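MutT/nudix family protein (Streptococcus pneumoniae, PDB 4HFQ) hydrolyses the diphosphate linkage of UDP-X compounds, including precursors of peptidoglycan biosynthesis, as a Nudix-family UDP-sugar diphosphatase. Local coordinates at the interface of chains A and B. Numbering follows the deposited sequence. Chains: chain A/B, MutT/nudix family protein.

Contacts 1 and 2 are neighbouring patches of one two-fold symmetric A-B interface, the centres of their C-alpha atoms lying about 7 Å apart. Together they follow a continuous stretch of chain A, from A:Gly100 to A:Thr107, which belongs to the Nudix box and runs into helix 106-118. B:Gln142 belongs to both: its carboxamide turns the oxygen towards contact 1 and the nitrogen towards contact 2. Since the Nudix box carries the family's catalytic glutamates, packing the partner against its loop could couple pairing of the chains to the shape of the active site, although the structure alone does not show this.

Contact 1: the interface of chains A and B. Residues chain A 70, 100-102; chain B 67-68, 142, 144.
A:Met70 and the A:Gly100 to A:Val102 loop meet B:Thr67 and B:Pro68 in a mainly apolar, two-fold symmetric homodimer interface, which fits the two Nudix domains together in the deposited assembly and may also be the dimer contact in solution. The residues here hide 179 Å² in total, with A:Met70, at the start of strand 69-75, contributing 52 Å².

One nearly straight hydrogen bond sets the register: the backbone N of A:Met70 donates to the hydroxyl OG1 of B:Thr67 over 3.0 Å, with 173° at the hydrogen. That hydroxyl is also a donor, giving a hydrogen bond in turn to the backbone O of B:Pro68 at 2.9 Å, so both roles of the oxygen are used and its rotation is fixed. With chi1 at 77°, OG1 lies between the backbone N and the carbonyl carbon of its own residue, from where it can reach both partners.

The ring of B:Pro68 is clasped from opposite faces. On one, the methionine methyl A:Met70 CE sits above the outer part of the ring, tight against CG of B:Pro68 at 3.4 Å. The methionine is extended through its first two torsions and bends only at the sulfur (chi3 -23°), which brings the methyl back over the proline. On the other face lies CG2 of A:Val102, 4.0 Å from CD of B:Pro68, and this same methyl rests against the carbonyl carbon C of B:Thr67 at 3.6 Å. The backbone O of A:Gly100 closes the ring's edge, 3.3 Å from CD of B:Pro68.

The side chains of B:Gln142 and A:Val102 run antiparallel alongside each other. The glutamine chain is stretched out to its carboxamide, and the oxygen OE1 of B:Gln142 ends 3.3 Å from CA of A:Val102.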
loop_
_atom_site.group_PDB
_atom_site.type_symbol
_atom_site.label_atom_id
_atom_site.label_comp_id
_atom_site.label_asym_id
_atom_site.label_seq_id
_atom_site.Cartn_x
_atom_site.Cartn_y
_atom_site.Cartn_z
ATOM N N MET A 70 0.164 5.838 -1.771
ATOM C CA MET A 70 0.308 5.876 -3.228
ATOM C C MET A 70 1.565 6.611 -3.673
ATOM O O MET A 70 1.858 7.718 -3.206
ATOM C CB MET A 70 -0.914 6.546 -3.883
ATOM C CG MET A 70 -0.797 6.736 -5.399
ATOM S SD MET A 70 -2.272 7.456 -6.155
ATOM C CE MET A 70 -3.429 6.960 -4.877
ATOM N N GLY A 100 0.810 10.127 -4.761
ATOM C CA GLY A 100 -0.557 10.341 -5.257
ATOM C C GLY A 100 -1.282 11.328 -4.376
ATOM O O GLY A 100 -1.366 11.134 -3.175
ATOM N N GLU A 101 -1.799 12.395 -4.968
ATOM C CA GLU A 101 -2.495 13.435 -4.229
ATOM C C GLU A 101 -3.968 13.127 -4.124
ATOM O O GLU A 101 -4.587 12.674 -5.081
ATOM C CB GLU A 101 -2.313 14.777 -4.928
ATOM C CG GLU A 101 -0.862 15.230 -4.886
ATOM C CD GLU A 101 -0.634 16.620 -5.437
ATOM O OE1 GLU A 101 -1.596 17.413 -5.521
ATOM O OE2 GLU A 101 0.539 16.912 -5.777
ATOM N N VAL A 102 -4.535 13.414 -2.960
ATOM C CA VAL A 102 -5.961 13.311 -2.772
ATOM C C VAL A 102 -6.684 14.317 -3.663
ATOM O O VAL A 102 -6.284 15.489 -3.767
ATOM C CB VAL A 102 -6.303 13.577 -1.286
ATOM C CG1 VAL A 102 -7.805 13.763 -1.090
ATOM C CG2 VAL A 102 -5.755 12.446 -0.417
ATOM N N THR B 67 -2.103 10.388 1.106
ATOM C CA THR B 67 -2.508 9.984 -0.238
ATOM C C THR B 67 -3.885 9.350 -0.142
ATOM O O THR B 67 -4.396 9.099 0.949
ATOM C CB THR B 67 -1.489 8.965 -0.852
ATOM O OG1 THR B 67 -1.663 7.644 -0.301
ATOM C CG2 THR B 67 -0.036 9.421 -0.638
ATOM N N PRO B 68 -4.521 9.062 -1.290
ATOM C CA PRO B 68 -5.712 8.227 -1.205
ATOM C C PRO B 68 -5.410 6.918 -0.459
ATOM O O PRO B 68 -4.259 6.443 -0.470
ATOM C CB PRO B 68 -6.085 7.992 -2.678
ATOM C CG PRO B 68 -5.536 9.205 -3.366
ATOM C CD PRO B 68 -4.237 9.482 -2.675
ATOM N N GLN B 142 -11.051 9.353 0.155
ATOM C CA GLN B 142 -10.792 8.843 -1.189
ATOM C C GLN B 142 -9.973 7.571 -1.089
ATOM O O GLN B 142 -8.964 7.529 -0.355
ATOM C CB GLN B 142 -10.022 9.862 -2.016
ATOM C CG GLN B 142 -9.812 9.389 -3.446
ATOM C CD GLN B 142 -8.982 10.344 -4.238
ATOM O OE1 GLN B 142 -8.354 11.250 -3.685
ATOM N NE2 GLN B 142 -8.934 10.137 -5.537
ATOM N N THR B 144 -8.121 4.284 -3.402
ATOM C CA THR B 144 -7.681 3.573 -4.589
ATOM C C THR B 144 -8.068 2.134 -4.378
ATOM O O THR B 144 -7.550 1.473 -3.473
ATOM C CB THR B 144 -6.168 3.696 -4.727
ATOM O OG1 THR B 144 -5.854 5.083 -4.868
ATOM C CG2 THR B 144 -5.649 2.920 -5.906
#

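Contact 2: the interface of chains A and B. Residues chain A 104-107; chain B 132, 142, 203.
The backbone O of B:Asp203, the last residue of its chain, accepts a hydrogen bond from the backbone N of A:Thr107 at 3.1 Å, with the donor in the carbonyl plane and on a lone pair. This N-H belongs to the first turn of helix 106-118, so the helix start would probably help to stabilise this oxygen, and any negative charge on the chain end. The ring carbon CD of A:Pro106 flanks the same oxygen, 3.4 Å from O of B:Asp203.

A second bond crosses the interface from the carboxamide of B:Gln142, whose NE2 donates to the backbone O of A:Tyr104 over 3.0 Å. Here the donor stands well above the carbonyl plane, 63° out of it, away from the lone pairs. NE2 of B:Gln142 also donates to OD1 of B:Asp132 at 2.9 Å; OD1 lies in the amide plane of the glutamine, while NE2 comes to the carboxylate from above its plane. Two acceptors on one nitrogen fix which way round the amide is turned.

B:Asp132 is in turn tied to the chain end: its backbone N donates over 2.8 Å to OD2 of B:Asp203, which accepts through its lone pair directed away from the other carboxylate oxygen. On the B side, bonds within the chain thus link the glutamine, B:Asp132 and the chain end.

A:Ser105 fits between the two aspartates. Its hydroxyl lies towards the chain end, turned there by a chi1 of 78°, with OG 3.4 Å from the terminal carbon C of B:Asp203. Towards B:Asp132, CA of A:Ser105 approaches the carboxylate oxygen OD2 to 3.3 Å.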
loop_
_atom_site.group_PDB
_atom_site.type_symbol
_atom_site.label_atom_id
_atom_site.label_comp_id
_atom_site.label_asym_id
_atom_site.label_seq_id
_atom_site.Cartn_x
_atom_site.Cartn_y
_atom_site.Cartn_z
ATOM N N TYR A 104 -7.402 13.602 -6.984
ATOM C CA TYR A 104 -7.132 13.165 -8.360
ATOM C C TYR A 104 -7.167 11.659 -8.408
ATOM O O TYR A 104 -6.801 11.011 -7.433
ATOM C CB TYR A 104 -5.749 13.636 -8.846
ATOM C CG TYR A 104 -5.609 15.142 -8.902
ATOM C CD1 TYR A 104 -6.049 15.863 -10.012
ATOM C CD2 TYR A 104 -5.081 15.851 -7.829
ATOM C CE1 TYR A 104 -5.944 17.265 -10.052
ATOM C CE2 TYR A 104 -4.955 17.238 -7.872
ATOM C CZ TYR A 104 -5.392 17.923 -8.973
ATOM O OH TYR A 104 -5.281 19.313 -9.000
ATOM N N SER A 105 -7.539 11.112 -9.567
ATOM C CA SER A 105 -7.514 9.649 -9.770
ATOM C C SER A 105 -6.064 9.193 -9.980
ATOM O O SER A 105 -5.162 10.011 -10.078
ATOM C CB SER A 105 -8.352 9.281 -10.990
ATOM O OG SER A 105 -7.607 9.572 -12.176
ATOM N N PRO A 106 -5.819 7.877 -10.036
ATOM C CA PRO A 106 -4.430 7.471 -10.207
ATOM C C PRO A 106 -3.848 7.931 -11.542
ATOM O O PRO A 106 -2.732 8.442 -11.549
ATOM C CB PRO A 106 -4.500 5.938 -10.094
ATOM C CG PRO A 106 -5.669 5.723 -9.149
ATOM C CD PRO A 106 -6.673 6.757 -9.579
ATOM N N THR A 107 -4.613 7.820 -12.625
ATOM C CA THR A 107 -4.082 8.308 -13.899
ATOM C C THR A 107 -3.992 9.834 -13.913
ATOM O O THR A 107 -3.047 10.394 -14.465
ATOM C CB THR A 107 -4.847 7.782 -15.126
ATOM O OG1 THR A 107 -6.188 8.292 -15.127
ATOM C CG2 THR A 107 -4.838 6.247 -15.178
ATOM N N ASP B 132 -11.150 4.602 -8.743
ATOM C CA ASP B 132 -11.151 5.755 -7.844
ATOM C C ASP B 132 -12.536 5.868 -7.227
ATOM O O ASP B 132 -13.536 6.022 -7.940
ATOM C CB ASP B 132 -10.795 7.013 -8.637
ATOM C CG ASP B 132 -10.729 8.278 -7.776
ATOM O OD1 ASP B 132 -10.885 8.202 -6.535
ATOM O OD2 ASP B 132 -10.524 9.349 -8.393
ATOM N N GLN B 142 -11.051 9.353 0.155
ATOM C CA GLN B 142 -10.792 8.843 -1.189
ATOM C C GLN B 142 -9.973 7.571 -1.089
ATOM O O GLN B 142 -8.964 7.529 -0.355
ATOM C CB GLN B 142 -10.022 9.862 -2.016
ATOM C CG GLN B 142 -9.812 9.389 -3.446
ATOM C CD GLN B 142 -8.982 10.344 -4.238
ATOM O OE1 GLN B 142 -8.354 11.250 -3.685
ATOM N NE2 GLN B 142 -8.934 10.137 -5.537
ATOM N N ASP B 203 -9.022 4.119 -13.482
ATOM C CA ASP B 203 -9.455 5.530 -13.368
ATOM C C ASP B 203 -8.259 6.477 -13.388
ATOM O O ASP B 203 -7.183 6.149 -12.911
ATOM C CB ASP B 203 -10.284 5.749 -12.094
ATOM C CG ASP B 203 -11.709 5.274 -12.236
ATOM O OD1 ASP B 203 -12.348 5.553 -13.287
ATOM O OD2 ASP B 203 -12.224 4.633 -11.307
#